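Local structure of designed helical repeat protein (Synthetic construct, 5CWQ) at residues S10-S24 / L36-L50. The protein is a de novo designed helical repeat protein, made to explore the range of possible repeat folds and probably without a natural function. Sequence-based numbering, arbitrary orientation.
Sequences SEEAERRLQEARKRS and LAEALIEEARAVQEL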
ATOM      1  N   SER A  10      19.516   0.229  -5.657  1.00 58.15           N
ATOM      2  CA  SER A  10      19.451   1.269  -4.636  1.00 52.80           C
ATOM      3  C   SER A  10      19.569   2.659  -5.252  1.00 49.69           C
ATOM      4  O   SER A  10      18.796   3.561  -4.927  1.00 46.91           O
ATOM      5  CB  SER A  10      20.554   1.064  -3.598  1.00 54.11           C
ATOM      6  OG  SER A  10      20.487   2.047  -2.581  1.00 54.59           O
ATOM      7  N   GLU A  11      20.544   2.828  -6.139  1.00 51.03           N
ATOM      8  CA  GLU A  11      20.763   4.108  -6.799  1.00 54.58           C
ATOM      9  C   GLU A  11      19.601   4.449  -7.721  1.00 54.25           C
ATOM     10  O   GLU A  11      19.182   5.604  -7.804  1.00 53.57           O
ATOM     11  CB  GLU A  11      22.073   4.086  -7.587  1.00 61.67           C
ATOM     12  CG  GLU A  11      23.311   4.079  -6.708  1.00 67.72           C
ATOM     13  CD  GLU A  11      24.595   4.084  -7.512  1.00 76.11           C
ATOM     14  OE1 GLU A  11      24.531   3.876  -8.742  1.00 79.21           O
ATOM     15  OE2 GLU A  11      25.670   4.300  -6.914  1.00 79.40           O
ATOM     16  N   GLU A  12      19.083   3.439  -8.415  1.00 56.65           N
ATOM     17  CA  GLU A  12      17.935   3.627  -9.294  1.00 61.50           C
ATOM     18  C   GLU A  12      16.700   3.999  -8.480  1.00 53.25           C
ATOM     19  O   GLU A  12      15.872   4.795  -8.921  1.00 51.45           O
ATOM     20  CB  GLU A  12      17.667   2.360 -10.109  1.00 73.67           C
ATOM     21  CG  GLU A  12      16.496   2.482 -11.075  1.00 85.50           C
ATOM     22  CD  GLU A  12      16.235   1.199 -11.841  1.00 96.18           C
ATOM     23  OE1 GLU A  12      16.996   0.226 -11.654  1.00100.57           O
ATOM     24  OE2 GLU A  12      15.268   1.164 -12.631  1.00 99.30           O
ATOM     25  N   ALA A  13      16.586   3.415  -7.292  1.00 48.74           N
ATOM     26  CA  ALA A  13      15.469   3.697  -6.400  1.00 45.13           C
ATOM     27  C   ALA A  13      15.517   5.147  -5.931  1.00 45.12           C
ATOM     28  O   ALA A  13      14.500   5.842  -5.928  1.00 42.71           O
ATOM     29  CB  ALA A  13      15.486   2.749  -5.207  1.00 43.32           C
ATOM     30  N   GLU A  14      16.704   5.598  -5.541  1.00 48.65           N
ATOM     31  CA  GLU A  14      16.891   6.977  -5.108  1.00 52.59           C
ATOM     32  C   GLU A  14      16.642   7.933  -6.272  1.00 52.46           C
ATOM     33  O   GLU A  14      16.087   9.016  -6.090  1.00 50.07           O
ATOM     34  CB  GLU A  14      18.300   7.178  -4.541  1.00 59.68           C
ATOM     35  CG  GLU A  14      18.547   8.564  -3.958  1.00 66.23           C
ATOM     36  CD  GLU A  14      17.623   8.891  -2.797  1.00 68.49           C
ATOM     37  OE1 GLU A  14      17.167   7.950  -2.114  1.00 67.85           O
ATOM     38  OE2 GLU A  14      17.352  10.090  -2.571  1.00 70.49           O
ATOM     39  N   ARG A  15      17.055   7.522  -7.468  1.00 55.84           N
ATOM     40  CA  ARG A  15      16.843   8.317  -8.673  1.00 61.04           C
ATOM     41  C   ARG A  15      15.351   8.453  -8.981  1.00 52.93           C
ATOM     42  O   ARG A  15      14.876   9.533  -9.333  1.00 50.29           O
ATOM     43  CB  ARG A  15      17.582   7.686  -9.858  1.00 74.23           C
ATOM     44  CG  ARG A  15      17.259   8.299 -11.212  1.00 87.44           C
ATOM     45  CD  ARG A  15      16.364   7.376 -12.029  1.00 96.85           C
ATOM     46  NE  ARG A  15      15.901   8.001 -13.266  1.00106.91           N
ATOM     47  CZ  ARG A  15      15.177   7.382 -14.194  1.00112.71           C
ATOM     48  NH1 ARG A  15      14.829   6.111 -14.036  1.00112.84           N
ATOM     49  NH2 ARG A  15      14.803   8.034 -15.286  1.00116.26           N
ATOM     50  N   ARG A  16      14.620   7.352  -8.847  1.00 49.67           N
ATOM     51  CA  ARG A  16      13.177   7.356  -9.055  1.00 48.69           C
ATOM     52  C   ARG A  16      12.482   8.246  -8.029  1.00 43.79           C
ATOM     53  O   ARG A  16      11.547   8.977  -8.360  1.00 42.03           O
ATOM     54  CB  ARG A  16      12.623   5.932  -8.980  1.00 52.69           C
ATOM     55  CG  ARG A  16      12.676   5.174 -10.300  1.00 61.43           C
ATOM     56  CD  ARG A  16      12.554   3.674 -10.082  1.00 68.41           C
ATOM     57  NE  ARG A  16      11.943   2.996 -11.223  1.00 76.54           N
ATOM     58  CZ  ARG A  16      12.562   2.742 -12.372  1.00 85.30           C
ATOM     59  NH1 ARG A  16      13.821   3.120 -12.554  1.00 90.48           N
ATOM     60  NH2 ARG A  16      11.918   2.116 -13.346  1.00 86.86           N
ATOM     61  N   LEU A  17      12.947   8.178  -6.785  1.00 42.41           N
ATOM     62  CA  LEU A  17      12.379   8.971  -5.699  1.00 42.40           C
ATOM     63  C   LEU A  17      12.561  10.466  -5.947  1.00 45.90           C
ATOM     64  O   LEU A  17      11.637  11.254  -5.741  1.00 43.53           O
ATOM     65  CB  LEU A  17      13.021   8.578  -4.366  1.00 42.66           C
ATOM     66  CG  LEU A  17      12.628   9.394  -3.131  1.00 43.38           C
ATOM     67  CD1 LEU A  17      11.126   9.339  -2.886  1.00 42.08           C
ATOM     68  CD2 LEU A  17      13.385   8.896  -1.911  1.00 43.12           C
ATOM     69  N   GLN A  18      13.755  10.850  -6.386  1.00 53.05           N
ATOM     70  CA  GLN A  18      14.065  12.254  -6.628  1.00 59.68           C
ATOM     71  C   GLN A  18      13.255  12.806  -7.797  1.00 53.42           C
ATOM     72  O   GLN A  18      12.767  13.934  -7.744  1.00 52.12           O
ATOM     73  CB  GLN A  18      15.561  12.433  -6.892  1.00 73.72           C
ATOM     74  CG  GLN A  18      16.435  12.236  -5.661  1.00 84.10           C
ATOM     75  CD  GLN A  18      16.151  13.248  -4.565  1.00 92.57           C
ATOM     76  OE1 GLN A  18      16.028  12.889  -3.393  1.00 94.25           O
ATOM     77  NE2 GLN A  18      16.053  14.519  -4.938  1.00 97.07           N
ATOM     78  N   GLU A  19      13.113  12.011  -8.853  1.00 50.71           N
ATOM     79  CA  GLU A  19      12.318  12.418 -10.005  1.00 52.31           C
ATOM     80  C   GLU A  19      10.846  12.548  -9.624  1.00 46.85           C
ATOM     81  O   GLU A  19      10.153  13.452 -10.091  1.00 45.16           O
ATOM     82  CB  GLU A  19      12.482  11.422 -11.154  1.00 61.57           C
ATOM     83  CG  GLU A  19      13.809  11.539 -11.893  1.00 75.67           C
ATOM     84  CD  GLU A  19      13.965  12.865 -12.619  1.00 89.36           C
ATOM     85  OE1 GLU A  19      12.955  13.581 -12.787  1.00 93.12           O
ATOM     86  OE2 GLU A  19      15.102  13.192 -13.020  1.00 95.90           O
ATOM     87  N   ALA A  20      10.374  11.644  -8.771  1.00 45.39           N
ATOM     88  CA  ALA A  20       8.993  11.683  -8.305  1.00 44.77           C
ATOM     89  C   ALA A  20       8.768  12.898  -7.410  1.00 44.90           C
ATOM     90  O   ALA A  20       7.685  13.484  -7.408  1.00 44.25           O
ATOM     91  CB  ALA A  20       8.644  10.400  -7.563  1.00 43.02           C
ATOM     92  N   ARG A  21       9.798  13.273  -6.655  1.00 45.99           N
ATOM     93  CA  ARG A  21       9.725  14.436  -5.776  1.00 47.31           C
ATOM     94  C   ARG A  21       9.629  15.725  -6.582  1.00 46.45           C
ATOM     95  O   ARG A  21       8.921  16.656  -6.198  1.00 46.07           O
ATOM     96  CB  ARG A  21      10.942  14.490  -4.848  1.00 53.19           C
ATOM     97  CG  ARG A  21      10.819  13.626  -3.603  1.00 57.74           C
ATOM     98  CD  ARG A  21      12.115  13.622  -2.806  1.00 66.82           C
ATOM     99  NE  ARG A  21      11.990  12.894  -1.545  1.00 72.14           N
ATOM    100  CZ  ARG A  21      13.014  12.582  -0.754  1.00 78.03           C
ATOM    101  NH1 ARG A  21      14.251  12.924  -1.090  1.00 82.32           N
ATOM    102  NH2 ARG A  21      12.802  11.919   0.376  1.00 77.68           N
ATOM    103  N   LYS A  22      10.350  15.781  -7.697  0.50 48.19           N
ATOM    104  CA  LYS A  22      10.316  16.950  -8.566  0.50 50.30           C
ATOM    105  C   LYS A  22       8.982  17.030  -9.300  0.50 48.63           C
ATOM    106  O   LYS A  22       8.420  18.111  -9.463  0.50 47.60           O
ATOM    107  CB  LYS A  22      11.479  16.915  -9.561  0.50 55.19           C
ATOM    108  CG  LYS A  22      12.758  17.547  -9.026  0.50 59.71           C
ATOM    109  CD  LYS A  22      13.989  16.710  -9.338  0.50 65.71           C
ATOM    110  CE  LYS A  22      14.225  16.573 -10.832  0.50 71.49           C
ATOM    111  NZ  LYS A  22      15.432  15.750 -11.118  0.50 75.11           N
ATOM    112  N   ARG A  23       8.476  15.881  -9.735  1.00 49.05           N
ATOM    113  CA  ARG A  23       7.168  15.820 -10.380  1.00 53.33           C
ATOM    114  C   ARG A  23       6.081  16.187  -9.375  1.00 46.43           C
ATOM    115  O   ARG A  23       5.072  16.795  -9.732  1.00 44.86           O
ATOM    116  CB  ARG A  23       6.909  14.431 -10.968  1.00 61.73           C
ATOM    117  CG  ARG A  23       7.673  14.151 -12.254  1.00 73.23           C
ATOM    118  CD  ARG A  23       7.189  12.874 -12.923  1.00 79.21           C
ATOM    119  NE  ARG A  23       7.454  11.688 -12.109  1.00 81.92           N
ATOM    120  CZ  ARG A  23       8.547  10.932 -12.197  1.00 84.69           C
ATOM    121  NH1 ARG A  23       9.507  11.221 -13.070  1.00 88.10           N
ATOM    122  NH2 ARG A  23       8.680   9.877 -11.406  1.00 82.93           N
ATOM    123  N   SER A  24       6.290  15.812  -8.117  0.61 43.90           N
ATOM    124  CA  SER A  24       5.355  16.159  -7.053  0.61 41.82           C
ATOM    125  C   SER A  24       5.313  17.668  -6.849  0.61 44.27           C
ATOM    126  O   SER A  24       4.246  18.248  -6.659  0.61 43.18           O
ATOM    127  CB  SER A  24       5.736  15.466  -5.742  0.61 39.95           C
ATOM    128  OG  SER A  24       5.571  14.062  -5.832  0.61 37.82           O
ATOM    129  N   LEU A  36      -0.180  15.040  -8.479  1.00 35.56           N
ATOM    130  CA  LEU A  36       0.547  15.045  -7.217  1.00 35.69           C
ATOM    131  C   LEU A  36       0.391  13.699  -6.522  1.00 34.32           C
ATOM    132  O   LEU A  36       1.370  13.112  -6.060  1.00 34.64           O
ATOM    133  CB  LEU A  36       0.046  16.179  -6.320  1.00 36.82           C
ATOM    134  CG  LEU A  36       0.564  16.221  -4.881  1.00 37.92           C
ATOM    135  CD1 LEU A  36       2.077  16.247  -4.843  1.00 38.33           C
ATOM    136  CD2 LEU A  36      -0.006  17.430  -4.151  1.00 39.69           C
ATOM    137  N   ALA A  37      -0.844  13.213  -6.466  1.00 32.88           N
ATOM    138  CA  ALA A  37      -1.149  11.931  -5.840  1.00 30.99           C
ATOM    139  C   ALA A  37      -0.442  10.783  -6.554  1.00 30.45           C
ATOM    140  O   ALA A  37       0.082   9.868  -5.915  1.00 29.46           O
ATOM    141  CB  ALA A  37      -2.653  11.700  -5.828  1.00 30.16           C
ATOM    142  N   GLU A  38      -0.429  10.833  -7.882  1.00 31.72           N
ATOM    143  CA  GLU A  38       0.230   9.806  -8.681  1.00 33.37           C
ATOM    144  C   GLU A  38       1.736   9.825  -8.454  1.00 33.43           C
ATOM    145  O   GLU A  38       2.383   8.779  -8.436  1.00 32.38           O
ATOM    146  CB  GLU A  38      -0.084  10.000 -10.165  1.00 37.24           C
ATOM    147  CG  GLU A  38      -1.504   9.601 -10.541  1.00 41.58           C
ATOM    148  CD  GLU A  38      -1.879  10.010 -11.953  1.00 47.09           C
ATOM    149  OE1 GLU A  38      -1.116  10.775 -12.581  1.00 50.43           O
ATOM    150  OE2 GLU A  38      -2.941   9.565 -12.433  1.00 47.96           O
ATOM    151  N   ALA A  39       2.288  11.022  -8.279  1.00 34.64           N
ATOM    152  CA  ALA A  39       3.713  11.174  -8.022  1.00 35.20           C
ATOM    153  C   ALA A  39       4.078  10.603  -6.654  1.00 34.26           C
ATOM    154  O   ALA A  39       5.145  10.014  -6.484  1.00 34.77           O
ATOM    155  CB  ALA A  39       4.112  12.641  -8.111  1.00 36.38           C
ATOM    156  N   LEU A  40       3.183  10.770  -5.685  1.00 33.20           N
ATOM    157  CA  LEU A  40       3.416  10.274  -4.332  1.00 32.32           C
ATOM    158  C   LEU A  40       3.364   8.749  -4.294  1.00 31.26           C
ATOM    159  O   LEU A  40       4.055   8.121  -3.492  1.00 31.57           O
ATOM    160  CB  LEU A  40       2.394  10.870  -3.357  1.00 32.99           C
ATOM    161  CG  LEU A  40       2.547  12.367  -3.065  1.00 36.31           C
ATOM    162  CD1 LEU A  40       1.395  12.871  -2.208  1.00 36.96           C
ATOM    163  CD2 LEU A  40       3.881  12.672  -2.392  1.00 37.97           C
ATOM    164  N   ILE A  41       2.546   8.156  -5.160  1.00 30.90           N
ATOM    165  CA  ILE A  41       2.527   6.703  -5.313  1.00 30.21           C
ATOM    166  C   ILE A  41       3.884   6.228  -5.820  1.00 31.10           C
ATOM    167  O   ILE A  41       4.396   5.198  -5.382  1.00 30.70           O
ATOM    168  CB  ILE A  41       1.418   6.238  -6.284  1.00 29.28           C
ATOM    169  CG1 ILE A  41       0.041   6.514  -5.679  1.00 28.65           C
ATOM    170  CG2 ILE A  41       1.555   4.741  -6.599  1.00 28.53           C
ATOM    171  CD1 ILE A  41      -1.106   6.315  -6.647  1.00 28.37           C
ATOM    172  N   GLU A  42       4.458   6.981  -6.751  1.00 33.57           N
ATOM    173  CA  GLU A  42       5.761   6.641  -7.311  1.00 38.12           C
ATOM    174  C   GLU A  42       6.852   6.780  -6.254  1.00 34.40           C
ATOM    175  O   GLU A  42       7.765   5.958  -6.187  1.00 34.87           O
ATOM    176  CB  GLU A  42       6.072   7.523  -8.522  1.00 48.53           C
ATOM    177  CG  GLU A  42       5.120   7.305  -9.688  1.00 58.78           C
ATOM    178  CD  GLU A  42       5.255   8.364 -10.765  1.00 69.44           C
ATOM    179  OE1 GLU A  42       4.312   8.516 -11.571  1.00 72.39           O
ATOM    180  OE2 GLU A  42       6.303   9.044 -10.808  1.00 74.29           O
ATOM    181  N   GLU A  43       6.754   7.820  -5.431  1.00 31.61           N
ATOM    182  CA  GLU A  43       7.684   7.995  -4.321  1.00 31.22           C
ATOM    183  C   GLU A  43       7.616   6.798  -3.383  1.00 29.97           C
ATOM    184  O   GLU A  43       8.644   6.247  -2.990  1.00 31.80           O
ATOM    185  CB  GLU A  43       7.381   9.281  -3.551  1.00 32.40           C
ATOM    186  CG  GLU A  43       7.715  10.552  -4.310  1.00 35.20           C
ATOM    187  CD  GLU A  43       7.522  11.801  -3.473  1.00 38.58           C
ATOM    188  OE1 GLU A  43       7.670  11.717  -2.236  1.00 39.86           O
ATOM    189  OE2 GLU A  43       7.220  12.867  -4.052  1.00 40.15           O
ATOM    190  N   ALA A  44       6.397   6.395  -3.040  1.00 27.89           N
ATOM    191  CA  ALA A  44       6.175   5.267  -2.144  1.00 27.56           C
ATOM    192  C   ALA A  44       6.757   3.974  -2.715  1.00 28.98           C
ATOM    193  O   ALA A  44       7.314   3.159  -1.979  1.00 28.72           O
ATOM    194  CB  ALA A  44       4.685   5.104  -1.868  1.00 26.63           C
ATOM    195  N   ARG A  45       6.624   3.790  -4.027  1.00 31.58           N
ATOM    196  CA  ARG A  45       7.208   2.636  -4.709  1.00 34.65           C
ATOM    197  C   ARG A  45       8.723   2.626  -4.557  1.00 32.86           C
ATOM    198  O   ARG A  45       9.324   1.591  -4.268  1.00 31.44           O
ATOM    199  CB  ARG A  45       6.844   2.643  -6.195  1.00 41.50           C
ATOM    200  CG  ARG A  45       5.428   2.191  -6.497  1.00 48.41           C
ATOM    201  CD  ARG A  45       5.031   2.543  -7.921  1.00 56.50           C
ATOM    202  NE  ARG A  45       3.713   2.020  -8.272  1.00 63.37           N
ATOM    203  CZ  ARG A  45       3.004   2.416  -9.325  1.00 69.96           C
ATOM    204  NH1 ARG A  45       3.476   3.352 -10.138  1.00 73.43           N
ATOM    205  NH2 ARG A  45       1.813   1.881  -9.561  1.00 71.15           N
ATOM    206  N   ALA A  46       9.330   3.790  -4.762  1.00 33.61           N
ATOM    207  CA  ALA A  46      10.774   3.939  -4.651  1.00 35.10           C
ATOM    208  C   ALA A  46      11.232   3.684  -3.219  1.00 35.53           C
ATOM    209  O   ALA A  46      12.251   3.032  -2.994  1.00 36.58           O
ATOM    210  CB  ALA A  46      11.196   5.331  -5.104  1.00 35.86           C
ATOM    211  N   VAL A  47      10.474   4.200  -2.257  1.00 34.95           N
ATOM    212  CA  VAL A  47      10.809   4.033  -0.846  1.00 35.48           C
ATOM    213  C   VAL A  47      10.694   2.567  -0.434  1.00 35.27           C
ATOM    214  O   VAL A  47      11.498   2.079   0.360  1.00 36.36           O
ATOM    215  CB  VAL A  47       9.906   4.912   0.053  1.00 35.48           C
ATOM    216  CG1 VAL A  47      10.075   4.557   1.523  1.00 35.30           C
ATOM    217  CG2 VAL A  47      10.228   6.383  -0.161  1.00 36.60           C
ATOM    218  N   GLN A  48       9.698   1.867  -0.971  1.00 34.15           N
ATOM    219  CA  GLN A  48       9.558   0.440  -0.703  1.00 33.99           C
ATOM    220  C   GLN A  48      10.788  -0.307  -1.205  1.00 34.19           C
ATOM    221  O   GLN A  48      11.260  -1.248  -0.568  1.00 34.29           O
ATOM    222  CB  GLN A  48       8.300  -0.129  -1.359  1.00 34.68           C
ATOM    223  CG  GLN A  48       8.076  -1.606  -1.039  1.00 37.24           C
ATOM    224  CD  GLN A  48       7.040  -2.265  -1.926  1.00 39.13           C
ATOM    225  OE1 GLN A  48       6.775  -1.814  -3.040  1.00 41.07           O
ATOM    226  NE2 GLN A  48       6.449  -3.347  -1.433  1.00 38.48           N
ATOM    227  N   GLU A  49      11.299   0.119  -2.355  1.00 35.10           N
ATOM    228  CA  GLU A  49      12.475  -0.509  -2.942  1.00 38.80           C
ATOM    229  C   GLU A  49      13.693  -0.299  -2.046  1.00 37.21           C
ATOM    230  O   GLU A  49      14.469  -1.223  -1.818  1.00 36.18           O
ATOM    231  CB  GLU A  49      12.737   0.047  -4.343  1.00 47.03           C
ATOM    232  CG  GLU A  49      13.704  -0.784  -5.166  1.00 56.98           C
ATOM    233  CD  GLU A  49      13.882  -0.252  -6.578  1.00 66.38           C
ATOM    234  OE1 GLU A  49      13.115   0.650  -6.977  1.00 69.75           O
ATOM    235  OE2 GLU A  49      14.791  -0.736  -7.287  1.00 69.78           O
ATOM    236  N   LEU A  50      13.850   0.918  -1.531  1.00 37.48           N
ATOM    237  CA  LEU A  50      14.951   1.235  -0.625  1.00 37.68           C
ATOM    238  C   LEU A  50      14.883   0.391   0.646  1.00 37.25           C
ATOM    239  O   LEU A  50      15.907  -0.071   1.151  1.00 39.66           O
ATOM    240  CB  LEU A  50      14.937   2.722  -0.262  1.00 36.51           C
ATOM    241  CG  LEU A  50      15.258   3.701  -1.393  1.00 36.16           C
ATOM    242  CD1 LEU A  50      14.906   5.125  -0.978  1.00 35.94           C
ATOM    243  CD2 LEU A  50      16.722   3.608  -1.792  1.00 37.47           C
TER
HETATM  244  O   HOH W   1       9.158  13.039  -0.136  1.00 51.08           O
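An antiparallel helix hairpin opens this designed repeat fold, and Leu17 and Glu43 interlock across it as knobs into holes. The segments 10-24 and 36-50 run at 161° to each other, their axes 8.3 Å apart at the closest. Leu17 sits among Glu43, Ala46, Val47 and Leu50. Its CD1 lies 3.8 Å from Glu43 CB, the two side chains crossing at about a right angle. Small residues let the backbones come close: the CA atoms of Ala13 and Ala46 are 5.0 Å apart. Glu43, buried among Leu17, Ala20, Arg21 and Ser24, holds CG anti to its carbonyl carbon (chi1 -70°) and runs on extended, carrying its carboxylate across to helix 5-30. In one of its two conformers, Ser24 OG lies 2.7 Å from Glu43 OE2; this contact is tentative. Glu43 OE1 accepts from a water that also takes the N-H of Arg21 NE. Replacing Glu43 by an alanine is likely to take one anchor from this water and open a gap beside Ala20 CB. Arg23 NH2 makes a salt bridge to Glu42 OE2 at 2.6 Å, nearly along the C-O axis and 26° out of the guanidinium plane. Helix 60-86 packs here too, with Val73 touching Glu43.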